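Local atomic coordinates of uncharacterized protein MJ1480 (Methanocaldococcus jannaschii, PDB entry 3MGJ), a protein that probably catalyses the conversion of L-ornithine to L-proline with release of ammonia, using NAD(+), and is represented here by its N-terminal domain. Residues 1-5 with 56-62; 4-10 with 77-83; 31-37 with 48-54. The contacts are given in a common frame with arbitrary orientation. Residues are numbered along the deposited sequence.

Interaction 1 (1-5 with 56-62); sequences MFMRE and RDERHVD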
loop_
_atom_site.group_PDB
_atom_site.type_symbol
_atom_site.label_atom_id
_atom_site.label_comp_id
_atom_site.label_asym_id
_atom_site.label_seq_id
_atom_site.Cartn_x
_atom_site.Cartn_y
_atom_site.Cartn_z
HETATM N N MSE A 1 -4.882 -2.868 27.088
HETATM C CA MSE A 1 -4.545 -2.588 25.695
HETATM C C MSE A 1 -5.488 -3.310 24.747
HETATM O O MSE A 1 -5.599 -4.529 24.777
HETATM C CB MSE A 1 -3.111 -2.999 25.396
HETATM C CG MSE A 1 -2.530 -2.283 24.196
HETATM SE SE MSE A 1 -0.972 -3.175 23.369
HETATM C CE MSE A 1 -1.885 -4.283 22.032
ATOM N N PHE A 2 -6.169 -2.561 23.896
ATOM C CA PHE A 2 -7.110 -3.178 22.983
ATOM C C PHE A 2 -6.667 -3.123 21.505
ATOM O O PHE A 2 -5.889 -2.257 21.112
ATOM C CB PHE A 2 -8.498 -2.576 23.188
ATOM C CG PHE A 2 -9.595 -3.433 22.672
ATOM C CD1 PHE A 2 -9.933 -4.610 23.324
ATOM C CD2 PHE A 2 -10.278 -3.086 21.518
ATOM C CE1 PHE A 2 -10.950 -5.423 22.833
ATOM C CE2 PHE A 2 -11.290 -3.896 21.019
ATOM C CZ PHE A 2 -11.627 -5.064 21.674
HETATM N N MSE A 3 -7.155 -4.072 20.705
HETATM C CA MSE A 3 -6.915 -4.088 19.264
HETATM C C MSE A 3 -8.147 -4.439 18.475
HETATM O O MSE A 3 -8.828 -5.392 18.800
HETATM C CB MSE A 3 -5.897 -5.154 18.901
HETATM C CG MSE A 3 -4.606 -5.118 19.677
HETATM SE SE MSE A 3 -3.641 -6.766 19.301
HETATM C CE MSE A 3 -3.308 -7.323 21.154
ATOM N N ARG A 4 -8.408 -3.698 17.412
ATOM C CA ARG A 4 -9.335 -4.154 16.401
ATOM C C ARG A 4 -8.697 -3.982 15.041
ATOM O O ARG A 4 -7.815 -3.169 14.871
ATOM C CB ARG A 4 -10.674 -3.415 16.463
ATOM C CG ARG A 4 -11.784 -4.086 15.624
ATOM C CD ARG A 4 -13.178 -3.479 15.860
ATOM N NE ARG A 4 -13.916 -4.075 16.986
ATOM C CZ ARG A 4 -14.117 -3.487 18.167
ATOM N NH1 ARG A 4 -13.630 -2.277 18.406
ATOM N NH2 ARG A 4 -14.813 -4.109 19.112
ATOM N N GLU A 5 -9.152 -4.759 14.072
ATOM C CA GLU A 5 -8.591 -4.731 12.736
ATOM C C GLU A 5 -9.567 -4.045 11.800
ATOM O O GLU A 5 -10.762 -4.308 11.848
ATOM C CB GLU A 5 -8.345 -6.158 12.281
ATOM C CG GLU A 5 -7.351 -6.294 11.163
ATOM C CD GLU A 5 -7.231 -7.734 10.669
ATOM O OE1 GLU A 5 -7.796 -8.639 11.336
ATOM O OE2 GLU A 5 -6.574 -7.960 9.618
ATOM N N ARG A 56 -5.187 2.150 24.241
ATOM C CA ARG A 56 -4.997 1.796 25.635
ATOM C C ARG A 56 -6.121 0.915 26.168
ATOM O O ARG A 56 -5.925 0.166 27.129
ATOM C CB ARG A 56 -4.929 3.068 26.452
ATOM C CG ARG A 56 -6.111 3.967 26.234
ATOM C CD ARG A 56 -6.058 5.076 27.218
ATOM N NE ARG A 56 -7.152 6.007 27.034
ATOM C CZ ARG A 56 -7.055 7.115 26.316
ATOM N NH1 ARG A 56 -5.909 7.413 25.719
ATOM N NH2 ARG A 56 -8.106 7.914 26.192
ATOM N N ASP A 57 -7.297 1.015 25.555
ATOM C CA ASP A 57 -8.428 0.209 25.970
ATOM C C ASP A 57 -9.548 0.252 24.935
ATOM O O ASP A 57 -9.519 1.052 24.010
ATOM C CB ASP A 57 -8.912 0.619 27.370
ATOM C CG ASP A 57 -9.189 2.117 27.499
ATOM O OD1 ASP A 57 -9.615 2.751 26.504
ATOM O OD2 ASP A 57 -8.998 2.660 28.614
ATOM N N GLU A 58 -10.531 -0.625 25.069
ATOM C CA GLU A 58 -11.548 -0.716 24.037
ATOM C C GLU A 58 -12.349 0.568 23.865
ATOM O O GLU A 58 -12.588 1.009 22.760
ATOM C CB GLU A 58 -12.475 -1.881 24.311
ATOM C CG GLU A 58 -13.444 -2.153 23.191
ATOM C CD GLU A 58 -14.411 -3.235 23.576
ATOM O OE1 GLU A 58 -14.128 -3.875 24.619
ATOM O OE2 GLU A 58 -15.433 -3.433 22.863
ATOM N N ARG A 59 -12.767 1.169 24.962
ATOM C CA ARG A 59 -13.477 2.433 24.887
ATOM C C ARG A 59 -12.771 3.360 23.903
ATOM O O ARG A 59 -13.347 3.813 22.917
ATOM C CB ARG A 59 -13.507 3.077 26.271
ATOM C CG ARG A 59 -14.413 4.287 26.364
ATOM C CD ARG A 59 -14.709 4.627 27.821
ATOM N NE ARG A 59 -15.142 3.450 28.575
ATOM C CZ ARG A 59 -16.356 3.293 29.101
ATOM N NH1 ARG A 59 -17.273 4.245 28.973
ATOM N NH2 ARG A 59 -16.648 2.181 29.764
ATOM N N HIS A 60 -11.504 3.614 24.183
ATOM C CA HIS A 60 -10.722 4.569 23.435
ATOM C C HIS A 60 -10.466 4.154 21.980
ATOM O O HIS A 60 -10.592 4.965 21.059
ATOM C CB HIS A 60 -9.408 4.803 24.163
ATOM C CG HIS A 60 -8.558 5.852 23.532
ATOM N ND1 HIS A 60 -8.911 7.183 23.517
ATOM C CD2 HIS A 60 -7.372 5.771 22.887
ATOM C CE1 HIS A 60 -7.981 7.872 22.887
ATOM N NE2 HIS A 60 -7.035 7.038 22.499
ATOM N N VAL A 61 -10.098 2.895 21.770
ATOM C CA VAL A 61 -9.936 2.387 20.419
ATOM C C VAL A 61 -11.225 2.551 19.614
ATOM O O VAL A 61 -11.195 2.827 18.415
ATOM C CB VAL A 61 -9.521 0.913 20.428
ATOM C CG1 VAL A 61 -9.627 0.316 19.027
ATOM C CG2 VAL A 61 -8.120 0.771 20.983
ATOM N N ASP A 62 -12.362 2.387 20.280
ATOM C CA ASP A 62 -13.656 2.557 19.633
ATOM C C ASP A 62 -13.842 3.994 19.175
ATOM O O ASP A 62 -14.454 4.263 18.145
ATOM C CB ASP A 62 -14.778 2.162 20.580
ATOM C CG ASP A 62 -14.779 0.680 20.896
ATOM O OD1 ASP A 62 -14.683 -0.139 19.957
ATOM O OD2 ASP A 62 -14.887 0.335 22.089
#
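This is a strand-to-helix packing contact at the surface of the domain, where the start of strand 2-10 packs against the first turn of helix 58-74. The axes of strand 2-5 and of the helical turn 58-62 run 36° apart and approach to 7.8 Å. F2 is the main filler. Its side chain starts toward the helix, with CB 3.4 Å from E58 N, and the flat ring accepts the aliphatic part of E58 over its face: E58 CG sits 3.7 Å from the ring centroid, a CH-pi contact. Beta-branched V61, buried on the helix side, adds an apolar contact of 4.0 Å between its CG2 and F2 CB. The domain has the βαββαβ topology of a ferredoxin-like fold, and this helix belongs to the crossover between strands 47-55 and 78-83, which brings it over the strand lying between them. D57 occupies the N-cap, an apt place for a short acidic side chain: its OD1 accepts from H60 N at 3.1 Å. Farther along, the long R4 side chain reaches from the strand toward the helix into a salt-bridge network, with R4 NH1 2.8 Å from D62 OD1 and a longer ion pair of 3.9 Å between R4 NH2 and E58 OE2. At the chain terminus, M1 N donates a weak hydrogen bond to R56 O, 3.2 Å away.

Interaction 2 (4-10 with 77-83); sequences REIELRG and EIEEVEL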
loop_
_atom_site.group_PDB
_atom_site.type_symbol
_atom_site.label_atom_id
_atom_site.label_comp_id
_atom_site.label_asym_id
_atom_site.label_seq_id
_atom_site.Cartn_x
_atom_site.Cartn_y
_atom_site.Cartn_z
ATOM N N ARG A 4 -8.408 -3.698 17.412
ATOM C CA ARG A 4 -9.335 -4.154 16.401
ATOM C C ARG A 4 -8.697 -3.982 15.041
ATOM O O ARG A 4 -7.815 -3.169 14.871
ATOM C CB ARG A 4 -10.674 -3.415 16.463
ATOM C CG ARG A 4 -11.784 -4.086 15.624
ATOM C CD ARG A 4 -13.178 -3.479 15.860
ATOM N NE ARG A 4 -13.916 -4.075 16.986
ATOM C CZ ARG A 4 -14.117 -3.487 18.167
ATOM N NH1 ARG A 4 -13.630 -2.277 18.406
ATOM N NH2 ARG A 4 -14.813 -4.109 19.112
ATOM N N GLU A 5 -9.152 -4.759 14.072
ATOM C CA GLU A 5 -8.591 -4.731 12.736
ATOM C C GLU A 5 -9.567 -4.045 11.800
ATOM O O GLU A 5 -10.762 -4.308 11.848
ATOM C CB GLU A 5 -8.345 -6.158 12.281
ATOM C CG GLU A 5 -7.351 -6.294 11.163
ATOM C CD GLU A 5 -7.231 -7.734 10.669
ATOM O OE1 GLU A 5 -7.796 -8.639 11.336
ATOM O OE2 GLU A 5 -6.574 -7.960 9.618
ATOM N N ILE A 6 -9.075 -3.142 10.963
ATOM C CA ILE A 6 -9.943 -2.488 9.988
ATOM C C ILE A 6 -9.444 -2.747 8.590
ATOM O O ILE A 6 -8.350 -3.240 8.408
ATOM C CB ILE A 6 -10.055 -0.957 10.208
ATOM C CG1 ILE A 6 -8.756 -0.264 9.820
ATOM C CG2 ILE A 6 -10.410 -0.668 11.634
ATOM C CD1 ILE A 6 -8.932 1.145 9.414
ATOM N N GLU A 7 -10.244 -2.405 7.596
ATOM C CA GLU A 7 -9.816 -2.561 6.219
ATOM C C GLU A 7 -10.228 -1.366 5.395
ATOM O O GLU A 7 -11.353 -0.926 5.476
ATOM C CB GLU A 7 -10.414 -3.827 5.657
ATOM C CG GLU A 7 -10.161 -4.071 4.221
ATOM C CD GLU A 7 -10.668 -5.439 3.849
ATOM O OE1 GLU A 7 -10.023 -6.417 4.271
ATOM O OE2 GLU A 7 -11.728 -5.551 3.184
ATOM N N LEU A 8 -9.293 -0.798 4.649
ATOM C CA LEU A 8 -9.647 0.230 3.682
ATOM C C LEU A 8 -9.814 -0.457 2.363
ATOM O O LEU A 8 -9.173 -1.457 2.102
ATOM C CB LEU A 8 -8.569 1.302 3.554
ATOM C CG LEU A 8 -8.412 2.300 4.694
ATOM C CD1 LEU A 8 -9.754 2.526 5.329
ATOM C CD2 LEU A 8 -7.450 1.773 5.709
ATOM N N ARG A 9 -10.672 0.085 1.522
ATOM C CA ARG A 9 -10.936 -0.526 0.233
ATOM C C ARG A 9 -11.111 0.573 -0.806
ATOM O O ARG A 9 -11.699 1.619 -0.535
ATOM C CB ARG A 9 -12.183 -1.386 0.340
ATOM C CG ARG A 9 -12.443 -2.308 -0.801
ATOM C CD ARG A 9 -13.856 -2.863 -0.692
ATOM N NE ARG A 9 -14.177 -3.823 -1.751
ATOM C CZ ARG A 9 -14.629 -3.506 -2.966
ATOM N NH1 ARG A 9 -14.811 -2.233 -3.325
ATOM N NH2 ARG A 9 -14.894 -4.476 -3.835
ATOM N N GLY A 10 -10.561 0.347 -1.994
ATOM C CA GLY A 10 -10.704 1.290 -3.084
ATOM C C GLY A 10 -9.400 1.764 -3.688
ATOM O O GLY A 10 -8.590 0.972 -4.164
ATOM N N GLU A 77 -13.711 7.894 -2.838
ATOM C CA GLU A 77 -12.992 6.843 -3.544
ATOM C C GLU A 77 -12.786 5.594 -2.680
ATOM O O GLU A 77 -12.420 4.528 -3.177
ATOM C CB GLU A 77 -11.658 7.367 -4.099
ATOM C CG GLU A 77 -11.776 8.128 -5.422
ATOM C CD GLU A 77 -12.352 7.275 -6.565
ATOM O OE1 GLU A 77 -11.726 7.216 -7.656
ATOM O OE2 GLU A 77 -13.429 6.662 -6.378
ATOM N N ILE A 78 -13.030 5.725 -1.385
ATOM C CA ILE A 78 -12.750 4.624 -0.484
ATOM C C ILE A 78 -13.844 4.352 0.540
ATOM O O ILE A 78 -14.534 5.256 0.997
ATOM C CB ILE A 78 -11.413 4.838 0.275
ATOM C CG1 ILE A 78 -11.574 5.956 1.293
ATOM C CG2 ILE A 78 -10.240 5.118 -0.694
ATOM C CD1 ILE A 78 -11.433 5.484 2.692
ATOM N N GLU A 79 -13.997 3.083 0.886
ATOM C CA GLU A 79 -14.792 2.696 2.025
ATOM C C GLU A 79 -13.938 2.011 3.083
ATOM O O GLU A 79 -13.015 1.273 2.776
ATOM C CB GLU A 79 -15.970 1.813 1.611
ATOM C CG GLU A 79 -15.686 0.810 0.513
ATOM C CD GLU A 79 -16.834 0.706 -0.488
ATOM O OE1 GLU A 79 -17.442 1.756 -0.809
ATOM O OE2 GLU A 79 -17.125 -0.423 -0.954
ATOM N N GLU A 80 -14.261 2.296 4.337
ATOM C CA GLU A 80 -13.614 1.727 5.501
ATOM C C GLU A 80 -14.598 0.743 6.181
ATOM O O GLU A 80 -15.801 0.970 6.174
ATOM C CB GLU A 80 -13.217 2.895 6.424
ATOM C CG GLU A 80 -12.415 2.551 7.686
ATOM C CD GLU A 80 -13.302 2.176 8.862
ATOM O OE1 GLU A 80 -14.537 2.157 8.691
ATOM O OE2 GLU A 80 -12.772 1.892 9.956
ATOM N N VAL A 81 -14.101 -0.366 6.725
ATOM C CA VAL A 81 -14.936 -1.298 7.492
ATOM C C VAL A 81 -14.130 -1.935 8.594
ATOM O O VAL A 81 -12.919 -1.969 8.528
ATOM C CB VAL A 81 -15.518 -2.471 6.659
ATOM C CG1 VAL A 81 -16.275 -1.967 5.457
ATOM C CG2 VAL A 81 -14.424 -3.445 6.273
ATOM N N GLU A 82 -14.820 -2.458 9.602
ATOM C CA GLU A 82 -14.163 -3.170 10.677
ATOM C C GLU A 82 -14.169 -4.654 10.399
ATOM O O GLU A 82 -15.033 -5.164 9.696
ATOM C CB GLU A 82 -14.835 -2.880 12.008
ATOM C CG GLU A 82 -14.654 -1.445 12.466
ATOM C CD GLU A 82 -15.465 -1.109 13.712
ATOM O OE1 GLU A 82 -15.651 -2.005 14.576
ATOM O OE2 GLU A 82 -15.907 0.058 13.823
ATOM N N LEU A 83 -13.175 -5.338 10.948
ATOM C CA LEU A 83 -13.092 -6.782 10.857
ATOM C C LEU A 83 -13.241 -7.399 12.247
ATOM O O LEU A 83 -12.562 -6.986 13.198
ATOM C CB LEU A 83 -11.757 -7.213 10.248
ATOM C CG LEU A 83 -11.321 -6.680 8.878
ATOM C CD1 LEU A 83 -9.971 -7.270 8.536
ATOM C CD2 LEU A 83 -12.322 -6.972 7.767
#
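L83, R9 and E7 lose the most surface where strand 78-83 pairs with residues 4-10 of strand 2-10. L83 N donates to E5 O at 2.8 Å, while the branched L83 side chain covers the neighbouring acids, with CD1 3.5 Å from E5 CD and CD2 4.2 Å from E7 OE1. In the middle, E7 and V81 form a hydrogen-bonded antiparallel pair, E7 N to V81 O 2.9 Å and V81 N to E7 O 3.1 Å; the methylene CB of E7 also packs 4.1 Å from V81 CG2. R9 and E79 repeat the pattern, with R9 N to E79 O 2.9 Å and E79 N to R9 O 3.1 Å. Their opposite charges suit an open surface, but R9 NH1 and E79 OE2 are 3.8 Å apart, a long ion pair without a directed N-H. Within the chain, strand 78-83 is an outermost strand of the sheet, the last strand of the βαββαβ ferredoxin-like fold, and strand 2-10 is held on its other side by strand 47-55. I6 and L8 project from the opposite face, toward the helices, where hydrocarbon suits a buried position. L8 CD1 touches E80 CG at 3.6 Å and I78 CD1 at 4.3 Å, and the E80 side chain extends onto R69 of helix 58-74. G10 has backbone angles (phi 125°, psi -123°) that call for glycine, because a CB would be jammed against the carbonyl O of R9; it would also clash with E77 O.

Interaction 3 (31-37 with 48-54); sequences DYKVLEF and YAKILVI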
loop_
_atom_site.group_PDB
_atom_site.type_symbol
_atom_site.label_atom_id
_atom_site.label_comp_id
_atom_site.label_asym_id
_atom_site.label_seq_id
_atom_site.Cartn_x
_atom_site.Cartn_y
_atom_site.Cartn_z
ATOM N N ASP A 31 -1.539 3.291 18.151
ATOM C CA ASP A 31 -0.545 2.899 17.159
ATOM C C ASP A 31 -1.235 1.988 16.170
ATOM O O ASP A 31 -2.296 1.456 16.456
ATOM C CB ASP A 31 0.651 2.178 17.787
ATOM C CG ASP A 31 1.968 2.547 17.118
ATOM O OD1 ASP A 31 2.125 2.318 15.900
ATOM O OD2 ASP A 31 2.855 3.089 17.809
ATOM N N TYR A 32 -0.631 1.818 15.006
ATOM C CA TYR A 32 -1.192 0.973 13.979
ATOM C C TYR A 32 -0.085 0.105 13.423
ATOM O O TYR A 32 1.104 0.390 13.584
ATOM C CB TYR A 32 -1.734 1.832 12.843
ATOM C CG TYR A 32 -0.623 2.623 12.180
ATOM C CD1 TYR A 32 0.121 2.084 11.119
ATOM C CD2 TYR A 32 -0.279 3.889 12.644
ATOM C CE1 TYR A 32 1.137 2.792 10.535
ATOM C CE2 TYR A 32 0.749 4.604 12.055
ATOM C CZ TYR A 32 1.444 4.052 11.009
ATOM O OH TYR A 32 2.454 4.778 10.441
ATOM N N LYS A 33 -0.497 -0.943 12.733
ATOM C CA LYS A 33 0.413 -1.775 11.990
ATOM C C LYS A 33 -0.327 -2.265 10.770
ATOM O O LYS A 33 -1.405 -2.836 10.882
ATOM C CB LYS A 33 0.846 -2.948 12.834
ATOM C CG LYS A 33 1.496 -4.043 12.054
ATOM C CD LYS A 33 2.980 -4.140 12.343
ATOM C CE LYS A 33 3.513 -5.435 11.795
ATOM N NZ LYS A 33 4.955 -5.349 11.527
ATOM N N VAL A 34 0.244 -2.023 9.602
ATOM C CA VAL A 34 -0.338 -2.524 8.374
ATOM C C VAL A 34 -0.077 -4.024 8.262
ATOM O O VAL A 34 1.065 -4.459 8.282
ATOM C CB VAL A 34 0.238 -1.782 7.168
ATOM C CG1 VAL A 34 -0.506 -2.161 5.900
ATOM C CG2 VAL A 34 0.167 -0.290 7.415
ATOM N N LEU A 35 -1.145 -4.804 8.151
ATOM C CA LEU A 35 -1.068 -6.258 8.174
ATOM C C LEU A 35 -0.987 -6.841 6.794
ATOM O O LEU A 35 -0.164 -7.704 6.526
ATOM C CB LEU A 35 -2.294 -6.851 8.865
ATOM C CG LEU A 35 -2.397 -6.684 10.380
ATOM C CD1 LEU A 35 -3.650 -7.353 10.864
ATOM C CD2 LEU A 35 -1.183 -7.248 11.077
ATOM N N GLU A 36 -1.880 -6.386 5.930
ATOM C CA GLU A 36 -1.931 -6.849 4.551
ATOM C C GLU A 36 -2.099 -5.686 3.586
ATOM O O GLU A 36 -2.577 -4.621 3.946
ATOM C CB GLU A 36 -3.073 -7.850 4.360
ATOM C CG GLU A 36 -2.976 -9.017 5.313
ATOM C CD GLU A 36 -3.916 -10.146 4.972
ATOM O OE1 GLU A 36 -4.683 -10.028 3.985
ATOM O OE2 GLU A 36 -3.874 -11.161 5.697
ATOM N N PHE A 37 -1.697 -5.905 2.349
ATOM C CA PHE A 37 -1.952 -4.940 1.308
ATOM C C PHE A 37 -2.082 -5.660 -0.020
ATOM O O PHE A 37 -1.144 -6.299 -0.465
ATOM C CB PHE A 37 -0.833 -3.914 1.240
ATOM C CG PHE A 37 -1.219 -2.681 0.522
ATOM C CD1 PHE A 37 -1.364 -2.679 -0.851
ATOM C CD2 PHE A 37 -1.479 -1.527 1.213
ATOM C CE1 PHE A 37 -1.751 -1.539 -1.537
ATOM C CE2 PHE A 37 -1.860 -0.377 0.536
ATOM C CZ PHE A 37 -1.991 -0.387 -0.850
ATOM N N TYR A 48 -6.875 -3.165 -1.415
ATOM C CA TYR A 48 -7.318 -3.125 -0.036
ATOM C C TYR A 48 -6.151 -3.185 0.929
ATOM O O TYR A 48 -5.105 -3.730 0.621
ATOM C CB TYR A 48 -8.391 -4.190 0.261
ATOM C CG TYR A 48 -7.907 -5.614 0.347
ATOM C CD1 TYR A 48 -7.152 -6.051 1.435
ATOM C CD2 TYR A 48 -8.235 -6.542 -0.632
ATOM C CE1 TYR A 48 -6.712 -7.364 1.531
ATOM C CE2 TYR A 48 -7.799 -7.874 -0.543
ATOM C CZ TYR A 48 -7.036 -8.268 0.539
ATOM O OH TYR A 48 -6.598 -9.567 0.642
ATOM N N ALA A 49 -6.327 -2.574 2.084
ATOM C CA ALA A 49 -5.332 -2.630 3.127
ATOM C C ALA A 49 -5.993 -3.080 4.424
ATOM O O ALA A 49 -7.069 -2.617 4.765
ATOM C CB ALA A 49 -4.713 -1.272 3.295
ATOM N N LYS A 50 -5.362 -4.005 5.129
ATOM C CA LYS A 50 -5.771 -4.314 6.489
ATOM C C LYS A 50 -4.793 -3.681 7.481
ATOM O O LYS A 50 -3.594 -3.855 7.390
ATOM C CB LYS A 50 -5.851 -5.813 6.725
ATOM C CG LYS A 50 -6.884 -6.526 5.932
ATOM C CD LYS A 50 -6.946 -7.961 6.388
ATOM C CE LYS A 50 -8.105 -8.704 5.745
ATOM N NZ LYS A 50 -7.685 -9.588 4.633
ATOM N N ILE A 51 -5.335 -2.939 8.428
ATOM C CA ILE A 51 -4.558 -2.226 9.406
ATOM C C ILE A 51 -5.108 -2.583 10.763
ATOM O O ILE A 51 -6.317 -2.541 10.974
ATOM C CB ILE A 51 -4.738 -0.723 9.231
ATOM C CG1 ILE A 51 -4.240 -0.298 7.857
ATOM C CG2 ILE A 51 -4.062 0.029 10.349
ATOM C CD1 ILE A 51 -4.833 0.983 7.381
ATOM N N LEU A 52 -4.204 -2.948 11.663
ATOM C CA LEU A 52 -4.503 -3.173 13.065
ATOM C C LEU A 52 -4.349 -1.866 13.829
ATOM O O LEU A 52 -3.345 -1.175 13.687
ATOM C CB LEU A 52 -3.517 -4.187 13.603
ATOM C CG LEU A 52 -3.686 -4.835 14.964
ATOM C CD1 LEU A 52 -4.760 -5.893 14.895
ATOM C CD2 LEU A 52 -2.345 -5.444 15.328
ATOM N N VAL A 53 -5.357 -1.524 14.625
ATOM C CA VAL A 53 -5.374 -0.288 15.397
ATOM C C VAL A 53 -5.235 -0.652 16.851
ATOM O O VAL A 53 -5.898 -1.550 17.325
ATOM C CB VAL A 53 -6.699 0.468 15.206
ATOM C CG1 VAL A 53 -6.720 1.725 16.049
ATOM C CG2 VAL A 53 -6.888 0.819 13.762
ATOM N N ILE A 54 -4.365 0.034 17.562
ATOM C CA ILE A 54 -4.076 -0.327 18.936
ATOM C C ILE A 54 -4.209 0.886 19.854
ATOM O O ILE A 54 -3.617 1.936 19.623
ATOM C CB ILE A 54 -2.650 -0.864 19.055
ATOM C CG1 ILE A 54 -2.338 -1.821 17.904
ATOM C CG2 ILE A 54 -2.460 -1.522 20.380
ATOM C CD1 ILE A 54 -0.891 -2.220 17.821
#
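A classic beta bulge interrupts this antiparallel pairing: L35 and E36 both face K50, so the register slips by one residue. K50 O is the focus, receiving L35 N at 2.7 Å and, weakly, E36 N at 3.4 Å; K50 N returns a bond to E36 O at 3.1 Å. L35 makes the extra residue fit with a nearly helical psi of -49°. Before the bulge the ladder is regular: D31 N to I54 O 2.9 Å, I54 N to D31 O 2.7 Å, K33 N to L52 O 3.0 Å and L52 N to K33 O 2.9 Å. The strands form the β-β hairpin in the middle of the βαββαβ sequence of this ferredoxin-like domain, with 31-38 at one edge of its sheet and 47-55 next to strand 2-10. Y32, V34, I51 and V53 look toward the helices, where apolar and aromatic groups build the core: Y32 CB lies 3.9 Å from I51 CG2, V34 CG2 4.4 Å from I51 CG1, and the Y32 ring stacks on F22 of helix 17-27. The other face mixes charged K33, E36 and K50 with apolar L52 and I54. There E36 OE1 and K50 NZ make a salt bridge at 3.1 Å, two long side chains meeting across the strand pair at the bulge, while L35 CD1 packs 4.2 Å from L52 CB. Past the bulge F37 packs beside small A49, its CD2 3.9 Å from A49 CB; the same ring stacks with F37 of the second subunit, bringing this edge of the sheet into the dimer contact.

Strand 2-10 ties the three contacts together. Interactions 1 and 2 share R4 and E5 on it, their centres about 16 Å apart, and R4 carries charge pairs into both: its salt bridge to D62 in interaction 1, its weaker pairing with E82 in interaction 2. The hairpin of interaction 3 joins the same strand along its other edge, its centre about 10 Å from that of interaction 2 and 14 Å from that of interaction 1. Probable hydrogen bonds make the join: I6 N to I51 O at 2.8 Å, L8 N to A49 O at 2.9 Å and V53 N to R4 O at 3.0 Å. Interactions 2 and 3 supply the outer strand pairings; interaction 1 packs helix 58-74 on the sheet.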